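Local coordinates for protein glyoxylate reductase (Paecilomyces sp. J18, PDB 3WNV) that probably reduces glyoxylate to glycolate with a nicotinamide cofactor, as a fungal member of the D-isomer specific 2-hydroxyacid dehydrogenases, at residues R171-A175 / F176-I180; G293-Y297 / E298-E302. One frame throughout, in Å; residues are numbered along the deposited sequence.

Overall arrangement
Following the chain from the N terminus, the strands and helices of the first parallel sheet come before either contact. Interaction 1 closes the short turn between helix 164-175 and strand 179-183, the second half of a beta-alpha-beta unit that starts with strand 156-160 in the seven-stranded parallel sheet of the probable cofactor-binding domain. The remaining strands of that sheet follow, ending with strand 287-288. Only then does interaction 2 open, where the loop after this strand turns into helix 297-317. Interactions 1 and 2 are in series, neither nesting nor crossing, with their centres about 24 Å apart. Helix 112-127 is common ground, since side chains from both contacts pack against it.

Interaction 1 of 2, residues R171-A175 / F176-I180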
ATOM      1  N   ARG A 171      -4.204  17.338  -2.625  1.00 13.84           N
ATOM      2  CA  ARG A 171      -3.537  18.579  -2.271  1.00 13.29           C
ATOM      3  C   ARG A 171      -2.456  18.895  -3.309  1.00 14.12           C
ATOM      4  O   ARG A 171      -2.345  20.022  -3.802  1.00 15.68           O
ATOM      5  CB  ARG A 171      -2.913  18.458  -0.874  1.00 15.69           C
ATOM      6  CG  ARG A 171      -2.221  19.743  -0.355  1.00 23.42           C
ATOM      7  CD  ARG A 171      -1.579  19.531   1.046  1.00 41.69           C
ATOM      8  NE  ARG A 171      -2.210  18.440   1.810  1.00 46.31           N
ATOM      9  CZ  ARG A 171      -3.457  18.449   2.300  1.00 50.97           C
ATOM     10  NH1 ARG A 171      -4.257  19.493   2.107  1.00 53.60           N
ATOM     11  NH2 ARG A 171      -3.917  17.396   2.974  1.00 49.40           N
ATOM     12  N   ARG A 172      -1.674  17.896  -3.678  1.00 12.34           N
ATOM     13  CA  ARG A 172      -0.648  18.127  -4.699  1.00 10.37           C
ATOM     14  C   ARG A 172      -1.277  18.424  -6.043  1.00 10.75           C
ATOM     15  O   ARG A 172      -0.904  19.406  -6.707  1.00 11.70           O
ATOM     16  CB  ARG A 172       0.258  16.909  -4.802  1.00  7.69           C
ATOM     17  CG  ARG A 172       1.231  16.759  -3.614  1.00  9.51           C
ATOM     18  CD  ARG A 172       1.575  15.287  -3.374  1.00  9.92           C
ATOM     19  NE  ARG A 172       2.539  15.146  -2.265  1.00 12.01           N
ATOM     20  CZ  ARG A 172       2.255  15.316  -0.967  1.00 13.87           C
ATOM     21  NH1 ARG A 172       1.017  15.636  -0.537  1.00 13.15           N
ATOM     22  NH2 ARG A 172       3.239  15.179  -0.087  1.00 16.65           N
ATOM     23  N   ALA A 173      -2.218  17.570  -6.452  1.00 10.00           N
ATOM     24  CA  ALA A 173      -2.842  17.706  -7.769  1.00  9.49           C
ATOM     25  C   ALA A 173      -3.539  19.048  -7.970  1.00 12.02           C
ATOM     26  O   ALA A 173      -3.539  19.574  -9.075  1.00 12.16           O
ATOM     27  CB  ALA A 173      -3.825  16.576  -8.008  1.00 10.93           C
ATOM     28  N   ARG A 174      -4.155  19.600  -6.926  1.00 12.21           N
ATOM     29  CA  ARG A 174      -4.742  20.924  -7.050  1.00 17.34           C
ATOM     30  C   ARG A 174      -3.716  22.011  -7.385  1.00 19.27           C
ATOM     31  O   ARG A 174      -4.028  22.970  -8.113  1.00 14.51           O
ATOM     32  CB  ARG A 174      -5.520  21.316  -5.773  1.00 16.16           C
ATOM     33  CG  ARG A 174      -6.973  20.898  -5.838  1.00 22.86           C
ATOM     34  CD  ARG A 174      -7.799  21.402  -4.628  1.00 30.30           C
ATOM     35  NE  ARG A 174      -7.327  20.748  -3.432  1.00 34.87           N
ATOM     36  CZ  ARG A 174      -7.902  19.692  -2.858  1.00 29.19           C
ATOM     37  NH1 ARG A 174      -9.042  19.164  -3.318  1.00 27.75           N
ATOM     38  NH2 ARG A 174      -7.332  19.181  -1.795  1.00 28.41           N
ATOM     39  N   ALA A 175      -2.517  21.877  -6.834  1.00 14.51           N
ATOM     40  CA  ALA A 175      -1.449  22.832  -7.110  1.00 14.70           C
ATOM     41  C   ALA A 175      -0.988  22.726  -8.558  1.00 13.49           C
ATOM     42  O   ALA A 175      -0.417  23.696  -9.099  1.00 15.04           O
ATOM     43  CB  ALA A 175      -0.291  22.653  -6.138  1.00 11.86           C
ATOM     44  N   PHE A 176      -1.273  21.584  -9.192  1.00 12.59           N
ATOM     45  CA  PHE A 176      -1.014  21.390 -10.629  1.00 17.67           C
ATOM     46  C   PHE A 176      -2.194  21.865 -11.475  1.00 15.53           C
ATOM     47  O   PHE A 176      -2.179  21.709 -12.689  1.00 14.36           O
ATOM     48  CB  PHE A 176      -0.668  19.925 -10.979  1.00 12.98           C
ATOM     49  CG  PHE A 176       0.690  19.475 -10.508  1.00 11.48           C
ATOM     50  CD1 PHE A 176       0.960  19.313  -9.155  1.00 16.36           C
ATOM     51  CD2 PHE A 176       1.685  19.166 -11.419  1.00 16.84           C
ATOM     52  CE1 PHE A 176       2.201  18.896  -8.715  1.00 14.25           C
ATOM     53  CE2 PHE A 176       2.941  18.747 -10.986  1.00 19.67           C
ATOM     54  CZ  PHE A 176       3.204  18.605  -9.640  1.00 18.38           C
ATOM     55  N   GLY A 177      -3.199  22.467 -10.839  1.00 14.88           N
ATOM     56  CA  GLY A 177      -4.341  23.017 -11.547  1.00 12.87           C
ATOM     57  C   GLY A 177      -5.468  22.032 -11.854  1.00 15.99           C
ATOM     58  O   GLY A 177      -6.348  22.338 -12.678  1.00 13.71           O
ATOM     59  N   MET A 178      -5.449  20.861 -11.212  1.00 13.99           N
ATOM     60  CA  MET A 178      -6.494  19.840 -11.418  1.00 11.40           C
ATOM     61  C   MET A 178      -7.753  20.074 -10.563  1.00 11.93           C
ATOM     62  O   MET A 178      -7.679  20.668  -9.500  1.00 17.24           O
ATOM     63  CB  MET A 178      -5.949  18.440 -11.156  1.00  9.50           C
ATOM     64  CG  MET A 178      -4.735  18.154 -11.997  1.00 15.50           C
ATOM     65  SD  MET A 178      -4.241  16.449 -11.869  1.00 12.62           S
ATOM     66  CE  MET A 178      -5.320  15.650 -13.061  1.00 10.85           C
ATOM     67  N   ASN A 179      -8.897  19.622 -11.084  1.00 12.62           N
ATOM     68  CA  ASN A 179     -10.152  19.572 -10.342  1.00 17.36           C
ATOM     69  C   ASN A 179     -10.244  18.174  -9.756  1.00 13.18           C
ATOM     70  O   ASN A 179      -9.809  17.192 -10.375  1.00 14.83           O
ATOM     71  CB  ASN A 179     -11.331  19.775 -11.281  1.00 19.62           C
ATOM     72  CG  ASN A 179     -11.281  21.094 -11.970  1.00 26.26           C
ATOM     73  OD1 ASN A 179     -11.406  21.169 -13.191  1.00 35.48           O
ATOM     74  ND2 ASN A 179     -11.077  22.154 -11.199  1.00 22.96           N
ATOM     75  N   ILE A 180     -10.804  18.061  -8.569  1.00  8.76           N
ATOM     76  CA  ILE A 180     -10.736  16.768  -7.863  1.00  7.63           C
ATOM     77  C   ILE A 180     -12.129  16.195  -7.658  1.00 14.96           C
ATOM     78  O   ILE A 180     -13.019  16.880  -7.144  1.00 15.12           O
ATOM     79  CB  ILE A 180     -10.071  16.886  -6.485  1.00 14.90           C
ATOM     80  CG1 ILE A 180      -8.825  17.763  -6.561  1.00 15.88           C
ATOM     81  CG2 ILE A 180      -9.775  15.484  -5.895  1.00 14.57           C
ATOM     82  CD1 ILE A 180      -7.690  17.161  -7.459  1.00 13.93           C
TER
HETATM   83  O   HOH W   1      -6.630  23.478  -9.163  1.00 25.42           O
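Arg174 and Ile180 cross at about a right angle where helix 164-175 gives way to strand 179-183. The arginine bends at chi3 (-66°), which brings NH1 back to 3.5 Å from Ile180 CG1, an oblique approach, while its CG also rests against the isoleucine. Beside them, Ala173 CB touches two apolar side chains in directions about at right angles, 3.9 Å from Ile180 CD1 and just as near Met178 SD. Leu157 of strand 156-160 touches Ala173, Met178 and Ile180. On another side of the turn, the Phe176 ring offers its edge to the backbone: CD1 lies 3.1 Å from Arg172 O, with that oxygen in the ring plane. Ile120 and Ile124 of helix 112-127 pack on the same phenylalanine.

The backbone closes as a Schellman motif. Met178 N reaches back to Ala173 O at 3.1 Å in a fairly straight bond (158°), and Gly177 N donates to Arg174 O at 2.9 Å from above the carbonyl plane. Gly177 has a positive phi of 85°, where a side chain would jam against the preceding carbonyl. A water donates to both Arg174 O and Met178 O, bridging helix end and loop. With an alanine at Arg174 the CG and guanidinium contacts are gone, which would probably leave Ile180 CG1 less covered on this side and Asp194 without its weak, long ion pair to this residue.

Chemically, then, the carbonyls of Ala173 and Arg174 find donors in the turn, and Arg174 O also the water, while aliphatic packing, part of it from the arginine chain, joins helix end to strand start in this Rossmann-type crossover.

Interaction 2 of 2, residues G293-Y297 / E298-E302; sequences GTMTY and ETQKE
Thr296 OG1 accepts from Thr299 N at 3.3 Å, the N-H pointing reasonably straight (149°), and the same oxygen lies 3.2 Å from Thr299 CB. The threonine's chi1 of 62° sets OG1 between its own backbone N and carbonyl carbon, facing the start of the helix. Thr299 sends its methyl the other way: CG2 meets Thr294 CB at 3.8 Å, the two side chains crossing at about a right angle. Gln300 runs extended past the loop, its CG 3.3 Å from Thr294 O and its amide end alongside the Met295 side chain, both pointing the same way.

This is an N-cap: Thr296 precedes helix 297-317, and the first helical bonds follow at once, Gln300 N to Thr296 O and Lys301 N to Tyr297 O. Just ahead of the cap, Met295 is the centre of an inverse gamma turn, closed by a weak bond from Thr296 N to Thr294 O.

Farther out, a water accepts a hydrogen bond from Gln300 NE2 at 2.9 Å and also bonds Thr294 OG1, while His14 NE2, in the loop after strand 5-9, hydrogen-bonds Gln300 OE1. Thr115 and Ala114 of helix 112-127 back Thr294 and Thr299 respectively. A sulfate ion, probably from the crystallisation liquor, is bound about 4 Å from the Thr294 side chain.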
ATOM      1  N   GLY A 293       7.036   3.449  -3.405  1.00  6.58           N
ATOM      2  CA  GLY A 293       6.234   4.467  -2.701  1.00 13.90           C
ATOM      3  C   GLY A 293       6.840   4.988  -1.405  1.00 13.52           C
ATOM      4  O   GLY A 293       7.177   6.152  -1.265  1.00 11.48           O
ATOM      5  N   THR A 294       7.043   4.086  -0.453  1.00  8.56           N
ATOM      6  CA  THR A 294       7.546   4.487   0.862  1.00 12.14           C
ATOM      7  C   THR A 294       9.036   4.258   1.051  1.00 11.93           C
ATOM      8  O   THR A 294       9.531   4.347   2.183  1.00 12.32           O
ATOM      9  CB  THR A 294       6.748   3.770   1.976  1.00 13.39           C
ATOM     10  OG1 THR A 294       6.787   2.346   1.742  1.00 14.68           O
ATOM     11  CG2 THR A 294       5.278   4.266   1.994  1.00 18.21           C
ATOM     12  N   MET A 295       9.771   3.975  -0.039  1.00  8.48           N
ATOM     13  CA  MET A 295      11.179   3.686   0.105  1.00 13.26           C
ATOM     14  C   MET A 295      12.017   4.946   0.261  1.00  9.77           C
ATOM     15  O   MET A 295      12.884   5.199  -0.549  1.00 10.35           O
ATOM     16  CB  MET A 295      11.699   2.803  -1.061  1.00  7.82           C
ATOM     17  CG  MET A 295      11.037   1.412  -1.060  1.00 12.75           C
ATOM     18  SD  MET A 295      11.648   0.381  -2.416  1.00 18.00           S
ATOM     19  CE  MET A 295      13.404   0.576  -2.225  1.00 18.24           C
ATOM     20  N   THR A 296      11.743   5.714   1.316  1.00  8.66           N
ATOM     21  CA  THR A 296      12.654   6.795   1.707  1.00  9.12           C
ATOM     22  C   THR A 296      13.117   6.660   3.144  1.00  8.15           C
ATOM     23  O   THR A 296      12.526   5.932   3.938  1.00  9.34           O
ATOM     24  CB  THR A 296      11.986   8.180   1.598  1.00  8.35           C
ATOM     25  OG1 THR A 296      10.859   8.257   2.486  1.00 11.43           O
ATOM     26  CG2 THR A 296      11.538   8.531   0.159  1.00 10.98           C
ATOM     27  N   TYR A 297      14.160   7.413   3.510  1.00 10.70           N
ATOM     28  CA  TYR A 297      14.724   7.262   4.833  1.00 14.43           C
ATOM     29  C   TYR A 297      13.731   7.747   5.855  1.00 11.96           C
ATOM     30  O   TYR A 297      13.527   7.123   6.877  1.00 13.97           O
ATOM     31  CB  TYR A 297      16.004   8.089   4.945  1.00 15.03           C
ATOM     32  CG  TYR A 297      17.198   7.382   4.349  1.00 11.25           C
ATOM     33  CD1 TYR A 297      17.872   6.408   5.080  1.00 20.42           C
ATOM     34  CD2 TYR A 297      17.659   7.695   3.058  1.00 13.71           C
ATOM     35  CE1 TYR A 297      18.956   5.733   4.546  1.00 22.91           C
ATOM     36  CE2 TYR A 297      18.753   7.017   2.514  1.00 19.25           C
ATOM     37  CZ  TYR A 297      19.384   6.039   3.274  1.00 24.50           C
ATOM     38  OH  TYR A 297      20.471   5.364   2.765  1.00 32.78           O
ATOM     39  N   GLU A 298      13.089   8.868   5.551  1.00 10.08           N
ATOM     40  CA  GLU A 298      12.284   9.515   6.568  1.00  9.65           C
ATOM     41  C   GLU A 298      10.975   8.766   6.788  1.00 13.06           C
ATOM     42  O   GLU A 298      10.567   8.572   7.933  1.00 14.71           O
ATOM     43  CB  GLU A 298      12.012  10.951   6.158  1.00 13.97           C
ATOM     44  CG  GLU A 298      13.284  11.780   6.092  1.00 15.67           C
ATOM     45  CD  GLU A 298      13.950  11.817   4.711  1.00 22.07           C
ATOM     46  OE1 GLU A 298      13.612  10.993   3.832  1.00 15.93           O
ATOM     47  OE2 GLU A 298      14.834  12.692   4.517  1.00 22.21           O
ATOM     48  N   THR A 299      10.310   8.400   5.697  1.00 10.08           N
ATOM     49  CA  THR A 299       9.100   7.576   5.788  1.00  9.41           C
ATOM     50  C   THR A 299       9.318   6.172   6.408  1.00  7.64           C
ATOM     51  O   THR A 299       8.570   5.769   7.302  1.00  9.66           O
ATOM     52  CB  THR A 299       8.405   7.502   4.464  1.00  9.41           C
ATOM     53  OG1 THR A 299       7.962   8.828   4.109  1.00 14.55           O
ATOM     54  CG2 THR A 299       7.193   6.549   4.548  1.00  9.31           C
ATOM     55  N   GLN A 300      10.300   5.422   5.926  1.00 11.17           N
ATOM     56  CA  GLN A 300      10.570   4.112   6.538  1.00 10.62           C
ATOM     57  C   GLN A 300      10.860   4.207   8.013  1.00 10.61           C
ATOM     58  O   GLN A 300      10.411   3.345   8.757  1.00 10.81           O
ATOM     59  CB  GLN A 300      11.707   3.352   5.820  1.00  6.96           C
ATOM     60  CG  GLN A 300      11.246   2.759   4.487  1.00  9.02           C
ATOM     61  CD  GLN A 300      12.298   1.854   3.873  1.00 11.84           C
ATOM     62  OE1 GLN A 300      13.440   1.786   4.352  1.00 13.02           O
ATOM     63  NE2 GLN A 300      11.917   1.138   2.835  1.00 11.69           N
ATOM     64  N   LYS A 301      11.603   5.234   8.465  1.00  9.10           N
ATOM     65  CA  LYS A 301      11.940   5.274   9.890  1.00 13.44           C
ATOM     66  C   LYS A 301      10.698   5.696  10.648  1.00 14.98           C
ATOM     67  O   LYS A 301      10.417   5.171  11.720  1.00 13.30           O
ATOM     68  CB  LYS A 301      13.065   6.260  10.194  1.00 10.66           C
ATOM     69  CG  LYS A 301      13.391   6.261  11.699  1.00 13.69           C
ATOM     70  CD  LYS A 301      14.756   6.878  11.988  1.00 24.74           C
ATOM     71  CE  LYS A 301      15.017   6.842  13.488  1.00 24.90           C
ATOM     72  NZ  LYS A 301      16.396   7.262  13.763  1.00 28.93           N
ATOM     73  N   GLU A 302       9.906   6.591  10.060  1.00 12.63           N
ATOM     74  CA  GLU A 302       8.674   7.007  10.764  1.00  8.51           C
ATOM     75  C   GLU A 302       7.732   5.813  10.916  1.00  7.95           C
ATOM     76  O   GLU A 302       7.067   5.662  11.948  1.00 12.41           O
ATOM     77  CB  GLU A 302       7.948   8.109  10.020  1.00 12.49           C
ATOM     78  CG  GLU A 302       6.640   8.549  10.687  1.00 23.11           C
ATOM     79  CD  GLU A 302       6.836   9.286  12.021  1.00 46.12           C
ATOM     80  OE1 GLU A 302       7.984   9.653  12.395  1.00 52.23           O
ATOM     81  OE2 GLU A 302       5.814   9.485  12.719  1.00 52.95           O
TER
HETATM   82  O   HOH W   2       9.006   0.931   2.521  1.00 16.32           O